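Local coordinates for hypothetical protein, IPT/TIG domain protein (Bacteroides ovatus, PDB 4HW6), which is of unknown function but probably serves as an auxiliary nutrient-binding protein, perhaps for carbohydrate, joining an IPT/TIG domain to a six-bladed beta-propeller, at residues A137-F146 and Y417-V426; N149-W157 and F164-Q172. One frame throughout, in Å; residues are numbered along the deposited sequence. Where two conformers were deposited one is given.

Contact 1: A137-F146 and Y417-V426; sequences AFDNIWRMMF and YIGDCDNHRV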
loop_
_atom_site.group_PDB
_atom_site.type_symbol
_atom_site.label_atom_id
_atom_site.label_comp_id
_atom_site.label_asym_id
_atom_site.label_seq_id
_atom_site.Cartn_x
_atom_site.Cartn_y
_atom_site.Cartn_z
ATOM N N ALA A 137 -13.984 -10.177 10.947
ATOM C CA ALA A 137 -13.808 -9.428 9.724
ATOM C C ALA A 137 -14.341 -8.002 9.905
ATOM O O ALA A 137 -14.823 -7.625 10.991
ATOM C CB ALA A 137 -14.460 -10.149 8.520
ATOM N N PHE A 138 -14.240 -7.210 8.849
ATOM C CA PHE A 138 -14.359 -5.757 8.961
ATOM C C PHE A 138 -15.569 -5.184 8.232
ATOM O O PHE A 138 -15.753 -5.429 7.037
ATOM C CB PHE A 138 -13.060 -5.136 8.460
ATOM C CG PHE A 138 -11.854 -5.755 9.099
ATOM C CD1 PHE A 138 -11.730 -5.742 10.483
ATOM C CD2 PHE A 138 -10.902 -6.415 8.348
ATOM C CE1 PHE A 138 -10.648 -6.341 11.097
ATOM C CE2 PHE A 138 -9.816 -7.005 8.956
ATOM C CZ PHE A 138 -9.699 -6.987 10.340
ATOM N N ASP A 139 -16.358 -4.384 8.943
ATOM C CA ASP A 139 -17.584 -3.797 8.374
ATOM C C ASP A 139 -17.324 -2.775 7.288
ATOM O O ASP A 139 -18.042 -2.744 6.301
ATOM C CB ASP A 139 -18.463 -3.160 9.455
ATOM C CG ASP A 139 -19.225 -4.176 10.282
ATOM O OD1 ASP A 139 -19.502 -5.320 9.813
ATOM O OD2 ASP A 139 -19.572 -3.807 11.421
ATOM N N ASN A 140 -16.321 -1.918 7.460
ATOM C CA ASN A 140 -16.124 -0.807 6.531
ATOM C C ASN A 140 -14.719 -0.261 6.618
ATOM O O ASN A 140 -14.383 0.481 7.559
ATOM C CB ASN A 140 -17.138 0.297 6.841
ATOM C CG ASN A 140 -17.177 1.391 5.788
ATOM O OD1 ASN A 140 -16.446 1.350 4.808
ATOM N ND2 ASN A 140 -18.063 2.363 5.987
ATOM N N ILE A 141 -13.901 -0.598 5.631
ATOM C CA ILE A 141 -12.510 -0.162 5.624
ATOM C C ILE A 141 -12.416 1.091 4.721
ATOM O O ILE A 141 -12.058 1.016 3.549
ATOM C CB ILE A 141 -11.565 -1.293 5.153
ATOM C CG1 ILE A 141 -11.875 -2.631 5.847
ATOM C CG2 ILE A 141 -10.117 -0.905 5.452
ATOM C CD1 ILE A 141 -11.280 -3.836 5.115
ATOM N N TRP A 142 -12.752 2.244 5.280
ATOM C CA TRP A 142 -13.139 3.390 4.479
ATOM C C TRP A 142 -11.939 4.238 4.038
ATOM O O TRP A 142 -11.805 4.564 2.861
ATOM C CB TRP A 142 -14.181 4.225 5.254
ATOM C CG TRP A 142 -14.605 5.466 4.542
ATOM C CD1 TRP A 142 -14.362 6.742 4.941
ATOM C CD2 TRP A 142 -15.323 5.552 3.316
ATOM N NE1 TRP A 142 -14.876 7.626 4.027
ATOM C CE2 TRP A 142 -15.467 6.925 3.013
ATOM C CE3 TRP A 142 -15.868 4.609 2.445
ATOM C CZ2 TRP A 142 -16.138 7.371 1.882
ATOM C CZ3 TRP A 142 -16.535 5.057 1.314
ATOM C CH2 TRP A 142 -16.646 6.424 1.035
ATOM N N ARG A 143 -11.101 4.643 4.985
ATOM C CA ARG A 143 -9.864 5.374 4.692
ATOM C C ARG A 143 -8.782 4.922 5.667
ATOM O O ARG A 143 -9.015 4.902 6.885
ATOM C CB ARG A 143 -10.030 6.887 4.865
ATOM C CG ARG A 143 -11.061 7.547 3.971
ATOM C CD ARG A 143 -10.608 7.601 2.523
ATOM N NE ARG A 143 -11.606 8.275 1.672
ATOM C CZ ARG A 143 -12.514 7.681 0.893
ATOM N NH1 ARG A 143 -12.637 6.368 0.838
ATOM N NH2 ARG A 143 -13.322 8.430 0.147
HETATM N N MSE A 144 -7.603 4.588 5.133
HETATM C CA MSE A 144 -6.459 4.114 5.917
HETATM C C MSE A 144 -5.364 5.151 6.047
HETATM O O MSE A 144 -5.168 5.991 5.153
HETATM C CB MSE A 144 -5.764 2.936 5.206
HETATM C CG MSE A 144 -6.493 1.702 5.167
HETATM SE SE MSE A 144 -5.474 0.465 4.012
HETATM C CE MSE A 144 -6.558 -1.054 4.505
HETATM N N MSE A 145 -4.616 5.055 7.146
HETATM C CA MSE A 145 -3.427 5.892 7.327
HETATM C C MSE A 145 -2.461 5.261 8.335
HETATM O O MSE A 145 -2.850 4.873 9.440
HETATM C CB MSE A 145 -3.906 7.253 7.821
HETATM C CG MSE A 145 -2.879 8.239 8.169
HETATM SE SE MSE A 145 -2.184 9.189 6.647
HETATM C CE MSE A 145 -3.565 8.950 5.321
ATOM N N PHE A 146 -1.184 5.161 7.959
ATOM C CA PHE A 146 -0.150 4.815 8.915
ATOM C C PHE A 146 0.127 6.023 9.826
ATOM O O PHE A 146 0.134 7.175 9.368
ATOM C CB PHE A 146 1.162 4.414 8.198
ATOM C CG PHE A 146 1.229 2.969 7.784
ATOM C CD1 PHE A 146 1.494 1.994 8.721
ATOM C CD2 PHE A 146 1.104 2.595 6.454
ATOM C CE1 PHE A 146 1.577 0.660 8.363
ATOM C CE2 PHE A 146 1.200 1.256 6.091
ATOM C CZ PHE A 146 1.431 0.299 7.045
ATOM N N TYR A 417 -1.586 -2.380 1.218
ATOM C CA TYR A 417 -2.795 -2.914 1.877
ATOM C C TYR A 417 -3.990 -2.242 1.213
ATOM O O TYR A 417 -3.979 -1.023 0.994
ATOM C CB TYR A 417 -2.813 -2.677 3.403
ATOM C CG TYR A 417 -1.575 -3.215 4.056
ATOM C CD1 TYR A 417 -1.260 -4.570 3.979
ATOM C CD2 TYR A 417 -0.693 -2.368 4.712
ATOM C CE1 TYR A 417 -0.081 -5.051 4.509
ATOM C CE2 TYR A 417 0.473 -2.843 5.263
ATOM C CZ TYR A 417 0.773 -4.183 5.170
ATOM O OH TYR A 417 1.958 -4.631 5.695
ATOM N N ILE A 418 -4.995 -3.039 0.869
ATOM C CA ILE A 418 -6.215 -2.579 0.240
ATOM C C ILE A 418 -7.401 -2.941 1.121
ATOM O O ILE A 418 -7.565 -4.112 1.487
ATOM C CB ILE A 418 -6.449 -3.272 -1.121
ATOM C CG1 ILE A 418 -5.200 -3.150 -2.026
ATOM C CG2 ILE A 418 -7.722 -2.723 -1.795
ATOM C CD1 ILE A 418 -4.847 -1.735 -2.427
ATOM N N GLY A 419 -8.222 -1.946 1.451
ATOM C CA GLY A 419 -9.458 -2.175 2.173
ATOM C C GLY A 419 -10.522 -2.550 1.177
ATOM O O GLY A 419 -11.076 -1.695 0.458
ATOM N N ASP A 420 -10.793 -3.842 1.125
ATOM C CA ASP A 420 -11.672 -4.436 0.132
ATOM C C ASP A 420 -13.044 -4.582 0.788
ATOM O O ASP A 420 -13.393 -5.630 1.331
ATOM C CB ASP A 420 -11.055 -5.758 -0.283
ATOM C CG ASP A 420 -11.711 -6.383 -1.489
ATOM O OD1 ASP A 420 -12.405 -5.671 -2.217
ATOM O OD2 ASP A 420 -11.431 -7.587 -1.741
ATOM N N CYS A 421 -13.816 -3.492 0.718
ATOM C CA CYS A 421 -14.932 -3.285 1.629
ATOM C C CYS A 421 -16.022 -4.337 1.605
ATOM O O CYS A 421 -16.426 -4.786 2.661
ATOM C CB CYS A 421 -15.554 -1.901 1.442
ATOM S SG CYS A 421 -14.471 -0.670 2.146
ATOM N N ASP A 422 -16.468 -4.761 0.425
ATOM C CA ASP A 422 -17.524 -5.772 0.353
ATOM C C ASP A 422 -17.041 -7.241 0.377
ATOM O O ASP A 422 -17.833 -8.189 0.354
ATOM C CB ASP A 422 -18.496 -5.415 -0.769
ATOM C CG ASP A 422 -19.574 -4.426 -0.293
ATOM O OD1 ASP A 422 -20.164 -4.657 0.790
ATOM O OD2 ASP A 422 -19.863 -3.441 -0.985
ATOM N N ASN A 423 -15.742 -7.418 0.576
ATOM C CA ASN A 423 -15.188 -8.697 1.007
ATOM C C ASN A 423 -14.790 -8.687 2.471
ATOM O O ASN A 423 -14.416 -9.710 3.015
ATOM C CB ASN A 423 -13.985 -9.073 0.141
ATOM C CG ASN A 423 -14.399 -9.499 -1.240
ATOM O OD1 ASN A 423 -15.440 -10.164 -1.401
ATOM N ND2 ASN A 423 -13.623 -9.104 -2.246
ATOM N N HIS A 424 -14.857 -7.511 3.097
ATOM C CA HIS A 424 -14.683 -7.359 4.537
ATOM C C HIS A 424 -13.305 -7.765 5.001
ATOM O O HIS A 424 -13.117 -8.178 6.144
ATOM C CB HIS A 424 -15.817 -8.083 5.242
ATOM C CG HIS A 424 -17.161 -7.578 4.801
ATOM N ND1 HIS A 424 -17.644 -6.342 5.185
ATOM C CD2 HIS A 424 -18.079 -8.099 3.950
ATOM C CE1 HIS A 424 -18.809 -6.125 4.587
ATOM N NE2 HIS A 424 -19.093 -7.175 3.832
ATOM N N ARG A 425 -12.332 -7.556 4.112
ATOM C CA ARG A 425 -10.967 -7.969 4.347
ATOM C C ARG A 425 -9.989 -6.884 3.947
ATOM O O ARG A 425 -10.261 -6.101 3.019
ATOM C CB ARG A 425 -10.659 -9.219 3.519
ATOM C CG ARG A 425 -11.356 -10.499 3.967
ATOM C CD ARG A 425 -11.324 -11.446 2.792
ATOM N NE ARG A 425 -11.867 -12.770 3.027
ATOM C CZ ARG A 425 -13.040 -13.223 2.575
ATOM N NH1 ARG A 425 -13.930 -12.445 1.932
ATOM N NH2 ARG A 425 -13.339 -14.505 2.818
ATOM N N VAL A 426 -8.832 -6.897 4.610
ATOM C CA VAL A 426 -7.645 -6.201 4.119
ATOM C C VAL A 426 -6.873 -7.152 3.207
ATOM O O VAL A 426 -6.429 -8.230 3.625
ATOM C CB VAL A 426 -6.722 -5.724 5.258
ATOM C CG1 VAL A 426 -5.525 -4.981 4.683
ATOM C CG2 VAL A 426 -7.477 -4.839 6.239
HETATM O O HOH W 1 -15.116 -3.545 4.844
#
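His424 grips the backbone of Phe138 twice. Its carbonyl oxygen receives Phe138 N at 3.1 Å, and its ring returns a bond from ND1 to Phe138 O at 2.8 Å. With CG anti to the carbonyl carbon (chi1 -57°), the ring stands beside the backbone N, and its turn about CB-CG (chi2 -73°) points ND1 at Phe138 O; that oxygen lies almost exactly in the imidazole plane. One face of the ring is covered by Cys421 O. A water bridges the same turn, donating to both Phe138 O and Cys421 O, so the buried Phe138 O receives two hydrogen bonds. Replacing His424 by an alanine is likely to cost Phe138 O its ring donor and open a gap beside the bridging water, though the bond to the backbone O could persist.

Ile141 packs beside this polar pair. Its CD1 branch presses on Arg425 O at 3.2 Å and reaches Val426 CG2, while CG2 lies over Gly419 CA at 3.6 Å. Ile141 O accepts from Ser406 OG.

Farther along, the extended chain of Met144, a selenomethionine, crosses Tyr417 at about a right angle and brings CE to 3.6 Å from Gly419 N.

The strands 143-146 and 417-420 belong to different sheets, the axes of the two segments approaching to 8.2 Å, so the join rests on apolar side chains at this end and on backbone carbonyls gripped by a histidine and a water at the other, chemistry that fixes the loop 137-142 against the turn 421-424.

Contact 2: N149-W157 and F164-Q172; sequences NSNYDDLYW and FRHVDFVNQ
Tyr156 and His166 lie side by side in an offset stack, their centroids 4.5 Å apart and their planes only 15° from parallel, with Tyr156 CE1 over one face of the imidazole. At the edge of that imidazole, in its plane, sits Asp154 OD1, which accepts a hydrogen bond from His166 NE2 at 2.7 Å, on its anti side and 21° out of the carboxylate plane. Stack and carboxylate together hold the histidine against rotation, and the bond is likely to favour a positive ring. Asp168 OD1, 4.2 Å from Asp154 OD1, probably adds to the negative potential there.

The Phe164 ring has Trp157 O over one face and Tyr156 CD1 at its edge. On the other side of the sheet, Arg165 lays CB over the six-membered ring of Trp157, 3.8 Å from its centroid, a CH-pi contact. Trp157 has CG between its backbone N and carbonyl carbon (chi1 72°), which swings the indole across to Arg165 and brings CZ3 to 3.4 Å from Val167 CG2. The arginine bends away beyond CG, and its guanidinium reaches the carbonyls of Leu128 and Val174. Phe169 has Asp153 O at its ring edge and a cation-pi partner in Arg413.

Two hydrogen-bonded pairs, Leu155 with Val167 and Trp157 with Arg165, carry the backbone, and Phe169 N to Asp153 O, at 2.9 Å, extends the ladder by one bond. This is an antiparallel beta hairpin, forming the two adjacent middle strands of one sheet of the propeller.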
loop_
_atom_site.group_PDB
_atom_site.type_symbol
_atom_site.label_atom_id
_atom_site.label_comp_id
_atom_site.label_asym_id
_atom_site.label_seq_id
_atom_site.Cartn_x
_atom_site.Cartn_y
_atom_site.Cartn_z
ATOM N N ASN A 149 4.903 8.428 12.815
ATOM C CA ASN A 149 5.944 8.239 13.813
ATOM C C ASN A 149 6.072 6.811 14.347
ATOM O O ASN A 149 6.764 6.600 15.341
ATOM C CB ASN A 149 5.713 9.208 14.966
ATOM C CG ASN A 149 5.847 10.644 14.528
ATOM O OD1 ASN A 149 4.881 11.411 14.537
ATOM N ND2 ASN A 149 7.042 11.005 14.088
ATOM N N SER A 150 5.430 5.854 13.669
ATOM C CA SER A 150 5.334 4.456 14.105
ATOM C C SER A 150 6.245 3.528 13.293
ATOM O O SER A 150 6.254 2.324 13.545
ATOM C CB SER A 150 3.865 3.943 13.984
ATOM O OG SER A 150 3.451 3.604 12.635
ATOM N N ASN A 151 6.968 4.071 12.305
ATOM C CA ASN A 151 7.806 3.242 11.405
ATOM C C ASN A 151 7.042 2.032 10.822
ATOM O O ASN A 151 7.521 0.886 10.827
ATOM C CB ASN A 151 9.068 2.775 12.124
ATOM C CG ASN A 151 10.072 2.126 11.185
ATOM O OD1 ASN A 151 10.254 2.568 10.053
ATOM N ND2 ASN A 151 10.711 1.068 11.648
ATOM N N TYR A 152 5.847 2.318 10.334
ATOM C CA TYR A 152 4.978 1.337 9.680
ATOM C C TYR A 152 4.490 0.241 10.607
ATOM O O TYR A 152 4.145 -0.844 10.139
ATOM C CB TYR A 152 5.623 0.776 8.389
ATOM C CG TYR A 152 5.851 1.890 7.413
ATOM C CD1 TYR A 152 4.834 2.327 6.582
ATOM C CD2 TYR A 152 7.056 2.571 7.394
ATOM C CE1 TYR A 152 5.016 3.398 5.728
ATOM C CE2 TYR A 152 7.248 3.653 6.550
ATOM C CZ TYR A 152 6.225 4.050 5.722
ATOM O OH TYR A 152 6.395 5.092 4.863
ATOM N N ASP A 153 4.427 0.534 11.904
ATOM C CA ASP A 153 3.932 -0.443 12.880
ATOM C C ASP A 153 2.489 -0.206 13.350
ATOM O O ASP A 153 1.919 -1.067 14.005
ATOM C CB ASP A 153 4.857 -0.548 14.078
ATOM C CG ASP A 153 6.155 -1.300 13.764
ATOM O OD1 ASP A 153 6.215 -2.080 12.781
ATOM O OD2 ASP A 153 7.119 -1.101 14.509
ATOM N N ASP A 154 1.918 0.943 13.016
ATOM C CA ASP A 154 0.540 1.237 13.379
ATOM C C ASP A 154 -0.218 1.817 12.209
ATOM O O ASP A 154 0.071 2.930 11.733
ATOM C CB ASP A 154 0.475 2.155 14.595
ATOM C CG ASP A 154 1.148 1.554 15.802
ATOM O OD1 ASP A 154 0.565 0.667 16.475
ATOM O OD2 ASP A 154 2.312 1.927 16.041
ATOM N N LEU A 155 -1.171 1.029 11.729
ATOM C CA LEU A 155 -2.069 1.382 10.629
ATOM C C LEU A 155 -3.479 1.525 11.163
ATOM O O LEU A 155 -3.986 0.651 11.867
ATOM C CB LEU A 155 -2.082 0.281 9.589
ATOM C CG LEU A 155 -3.027 0.421 8.417
ATOM C CD1 LEU A 155 -2.578 1.578 7.525
ATOM C CD2 LEU A 155 -3.032 -0.892 7.631
ATOM N N TYR A 156 -4.115 2.639 10.840
ATOM C CA TYR A 156 -5.453 2.931 11.331
ATOM C C TYR A 156 -6.408 3.049 10.167
ATOM O O TYR A 156 -6.019 3.443 9.059
ATOM C CB TYR A 156 -5.468 4.256 12.098
ATOM C CG TYR A 156 -4.622 4.260 13.336
ATOM C CD1 TYR A 156 -5.146 3.862 14.561
ATOM C CD2 TYR A 156 -3.297 4.666 13.295
ATOM C CE1 TYR A 156 -4.385 3.864 15.709
ATOM C CE2 TYR A 156 -2.515 4.658 14.445
ATOM C CZ TYR A 156 -3.072 4.271 15.647
ATOM O OH TYR A 156 -2.325 4.251 16.796
ATOM N N TRP A 157 -7.683 2.778 10.417
ATOM C CA TRP A 157 -8.699 3.148 9.454
ATOM C C TRP A 157 -9.982 3.583 10.082
ATOM O O TRP A 157 -10.349 3.073 11.130
ATOM C CB TRP A 157 -8.949 2.085 8.376
ATOM C CG TRP A 157 -9.650 0.820 8.764
ATOM C CD1 TRP A 157 -10.986 0.637 8.967
ATOM C CD2 TRP A 157 -9.049 -0.464 8.893
ATOM N NE1 TRP A 157 -11.252 -0.689 9.229
ATOM C CE2 TRP A 157 -10.084 -1.388 9.193
ATOM C CE3 TRP A 157 -7.748 -0.926 8.799
ATOM C CZ2 TRP A 157 -9.844 -2.730 9.385
ATOM C CZ3 TRP A 157 -7.514 -2.299 9.000
ATOM C CH2 TRP A 157 -8.563 -3.165 9.294
ATOM N N PHE A 164 -13.846 2.058 13.900
ATOM C CA PHE A 164 -12.505 2.574 13.665
ATOM C C PHE A 164 -11.523 1.495 14.137
ATOM O O PHE A 164 -11.633 1.003 15.266
ATOM C CB PHE A 164 -12.370 3.815 14.529
ATOM C CG PHE A 164 -11.200 4.689 14.197
ATOM C CD1 PHE A 164 -9.903 4.252 14.375
ATOM C CD2 PHE A 164 -11.414 5.975 13.764
ATOM C CE1 PHE A 164 -8.838 5.091 14.095
ATOM C CE2 PHE A 164 -10.353 6.818 13.481
ATOM C CZ PHE A 164 -9.068 6.371 13.648
ATOM N N ARG A 165 -10.601 1.096 13.282
ATOM C CA ARG A 165 -9.704 -0.018 13.639
ATOM C C ARG A 165 -8.240 0.398 13.682
ATOM O O ARG A 165 -7.829 1.376 13.035
ATOM C CB ARG A 165 -9.867 -1.192 12.658
ATOM C CG ARG A 165 -11.302 -1.692 12.478
ATOM C CD ARG A 165 -11.926 -2.193 13.761
ATOM N NE ARG A 165 -11.216 -3.331 14.349
ATOM C CZ ARG A 165 -11.659 -4.597 14.370
ATOM N NH1 ARG A 165 -12.817 -4.941 13.808
ATOM N NH2 ARG A 165 -10.917 -5.540 14.936
ATOM N N HIS A 166 -7.477 -0.368 14.446
ATOM C CA HIS A 166 -6.030 -0.132 14.633
ATOM C C HIS A 166 -5.289 -1.452 14.465
ATOM O O HIS A 166 -5.437 -2.356 15.288
ATOM C CB HIS A 166 -5.792 0.434 16.010
ATOM C CG HIS A 166 -4.353 0.480 16.419
ATOM N ND1 HIS A 166 -3.965 0.403 17.739
ATOM C CD2 HIS A 166 -3.213 0.589 15.697
ATOM C CE1 HIS A 166 -2.644 0.468 17.813
ATOM N NE2 HIS A 166 -2.158 0.573 16.587
ATOM N N VAL A 167 -4.493 -1.528 13.411
ATOM C CA VAL A 167 -3.648 -2.663 13.154
ATOM C C VAL A 167 -2.294 -2.381 13.813
ATOM O O VAL A 167 -1.585 -1.456 13.414
ATOM C CB VAL A 167 -3.471 -2.924 11.648
ATOM C CG1 VAL A 167 -2.553 -4.102 11.426
ATOM C CG2 VAL A 167 -4.822 -3.161 10.950
ATOM N N ASP A 168 -1.962 -3.187 14.814
ATOM C CA ASP A 168 -0.736 -3.076 15.616
ATOM C C ASP A 168 0.203 -4.202 15.206
ATOM O O ASP A 168 0.025 -5.355 15.604
ATOM C CB ASP A 168 -1.126 -3.178 17.090
ATOM C CG ASP A 168 0.051 -3.142 18.053
ATOM O OD1 ASP A 168 1.229 -3.274 17.656
ATOM O OD2 ASP A 168 -0.233 -3.027 19.255
ATOM N N PHE A 169 1.224 -3.880 14.422
ATOM C CA PHE A 169 2.111 -4.916 13.878
ATOM C C PHE A 169 3.030 -5.533 14.931
ATOM O O PHE A 169 3.387 -6.711 14.835
ATOM C CB PHE A 169 2.931 -4.359 12.705
ATOM C CG PHE A 169 2.145 -4.175 11.436
ATOM C CD1 PHE A 169 1.379 -3.037 11.229
ATOM C CD2 PHE A 169 2.170 -5.135 10.435
ATOM C CE1 PHE A 169 0.655 -2.845 10.064
ATOM C CE2 PHE A 169 1.463 -4.938 9.255
ATOM C CZ PHE A 169 0.692 -3.801 9.064
ATOM N N VAL A 170 3.430 -4.743 15.933
ATOM C CA VAL A 170 4.359 -5.225 16.959
ATOM C C VAL A 170 3.664 -6.325 17.767
ATOM O O VAL A 170 4.242 -7.376 18.022
ATOM C CB VAL A 170 4.832 -4.082 17.886
ATOM C CG1 VAL A 170 5.535 -4.607 19.143
ATOM C CG2 VAL A 170 5.745 -3.133 17.114
ATOM N N ASN A 171 2.413 -6.077 18.149
ATOM C CA ASN A 171 1.644 -7.048 18.930
ATOM C C ASN A 171 0.762 -7.975 18.083
ATOM O O ASN A 171 0.098 -8.860 18.627
ATOM C CB ASN A 171 0.815 -6.311 19.966
ATOM C CG ASN A 171 1.684 -5.567 20.939
ATOM O OD1 ASN A 171 2.551 -6.168 21.544
ATOM N ND2 ASN A 171 1.516 -4.245 21.033
ATOM N N GLN A 172 0.776 -7.774 16.767
ATOM C CA GLN A 172 -0.013 -8.584 15.847
ATOM C C GLN A 172 -1.471 -8.640 16.333
ATOM O O GLN A 172 -2.039 -9.707 16.540
ATOM C CB GLN A 172 0.606 -9.974 15.715
ATOM C CG GLN A 172 2.054 -9.946 15.244
ATOM C CD GLN A 172 2.162 -9.861 13.736
ATOM O OE1 GLN A 172 1.795 -10.803 13.036
ATOM N NE2 GLN A 172 2.686 -8.743 13.225
HETATM O O HOH W 2 2.670 -1.582 16.662
#

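How the contacts relate
Contact 2 lies within the sequence interval that contact 1 spans, and the two meet on one sheet, their centres about 14 Å apart. Strand 143-146 of contact 1, an outermost strand of the sheet, pairs with strand 154-158, with Met145 N probably hydrogen-bonded to Tyr156 O at 2.9 Å. Contact 2 therefore builds the interior of that sheet, whereas contact 1 joins its border strand and the loop before it to the sheet holding 415-420 and 425-431, near the chain's C-terminal end. Trp157 links them physically: its side chain touches Ile141, Met144 and Val426 as well as its partners in the hairpin.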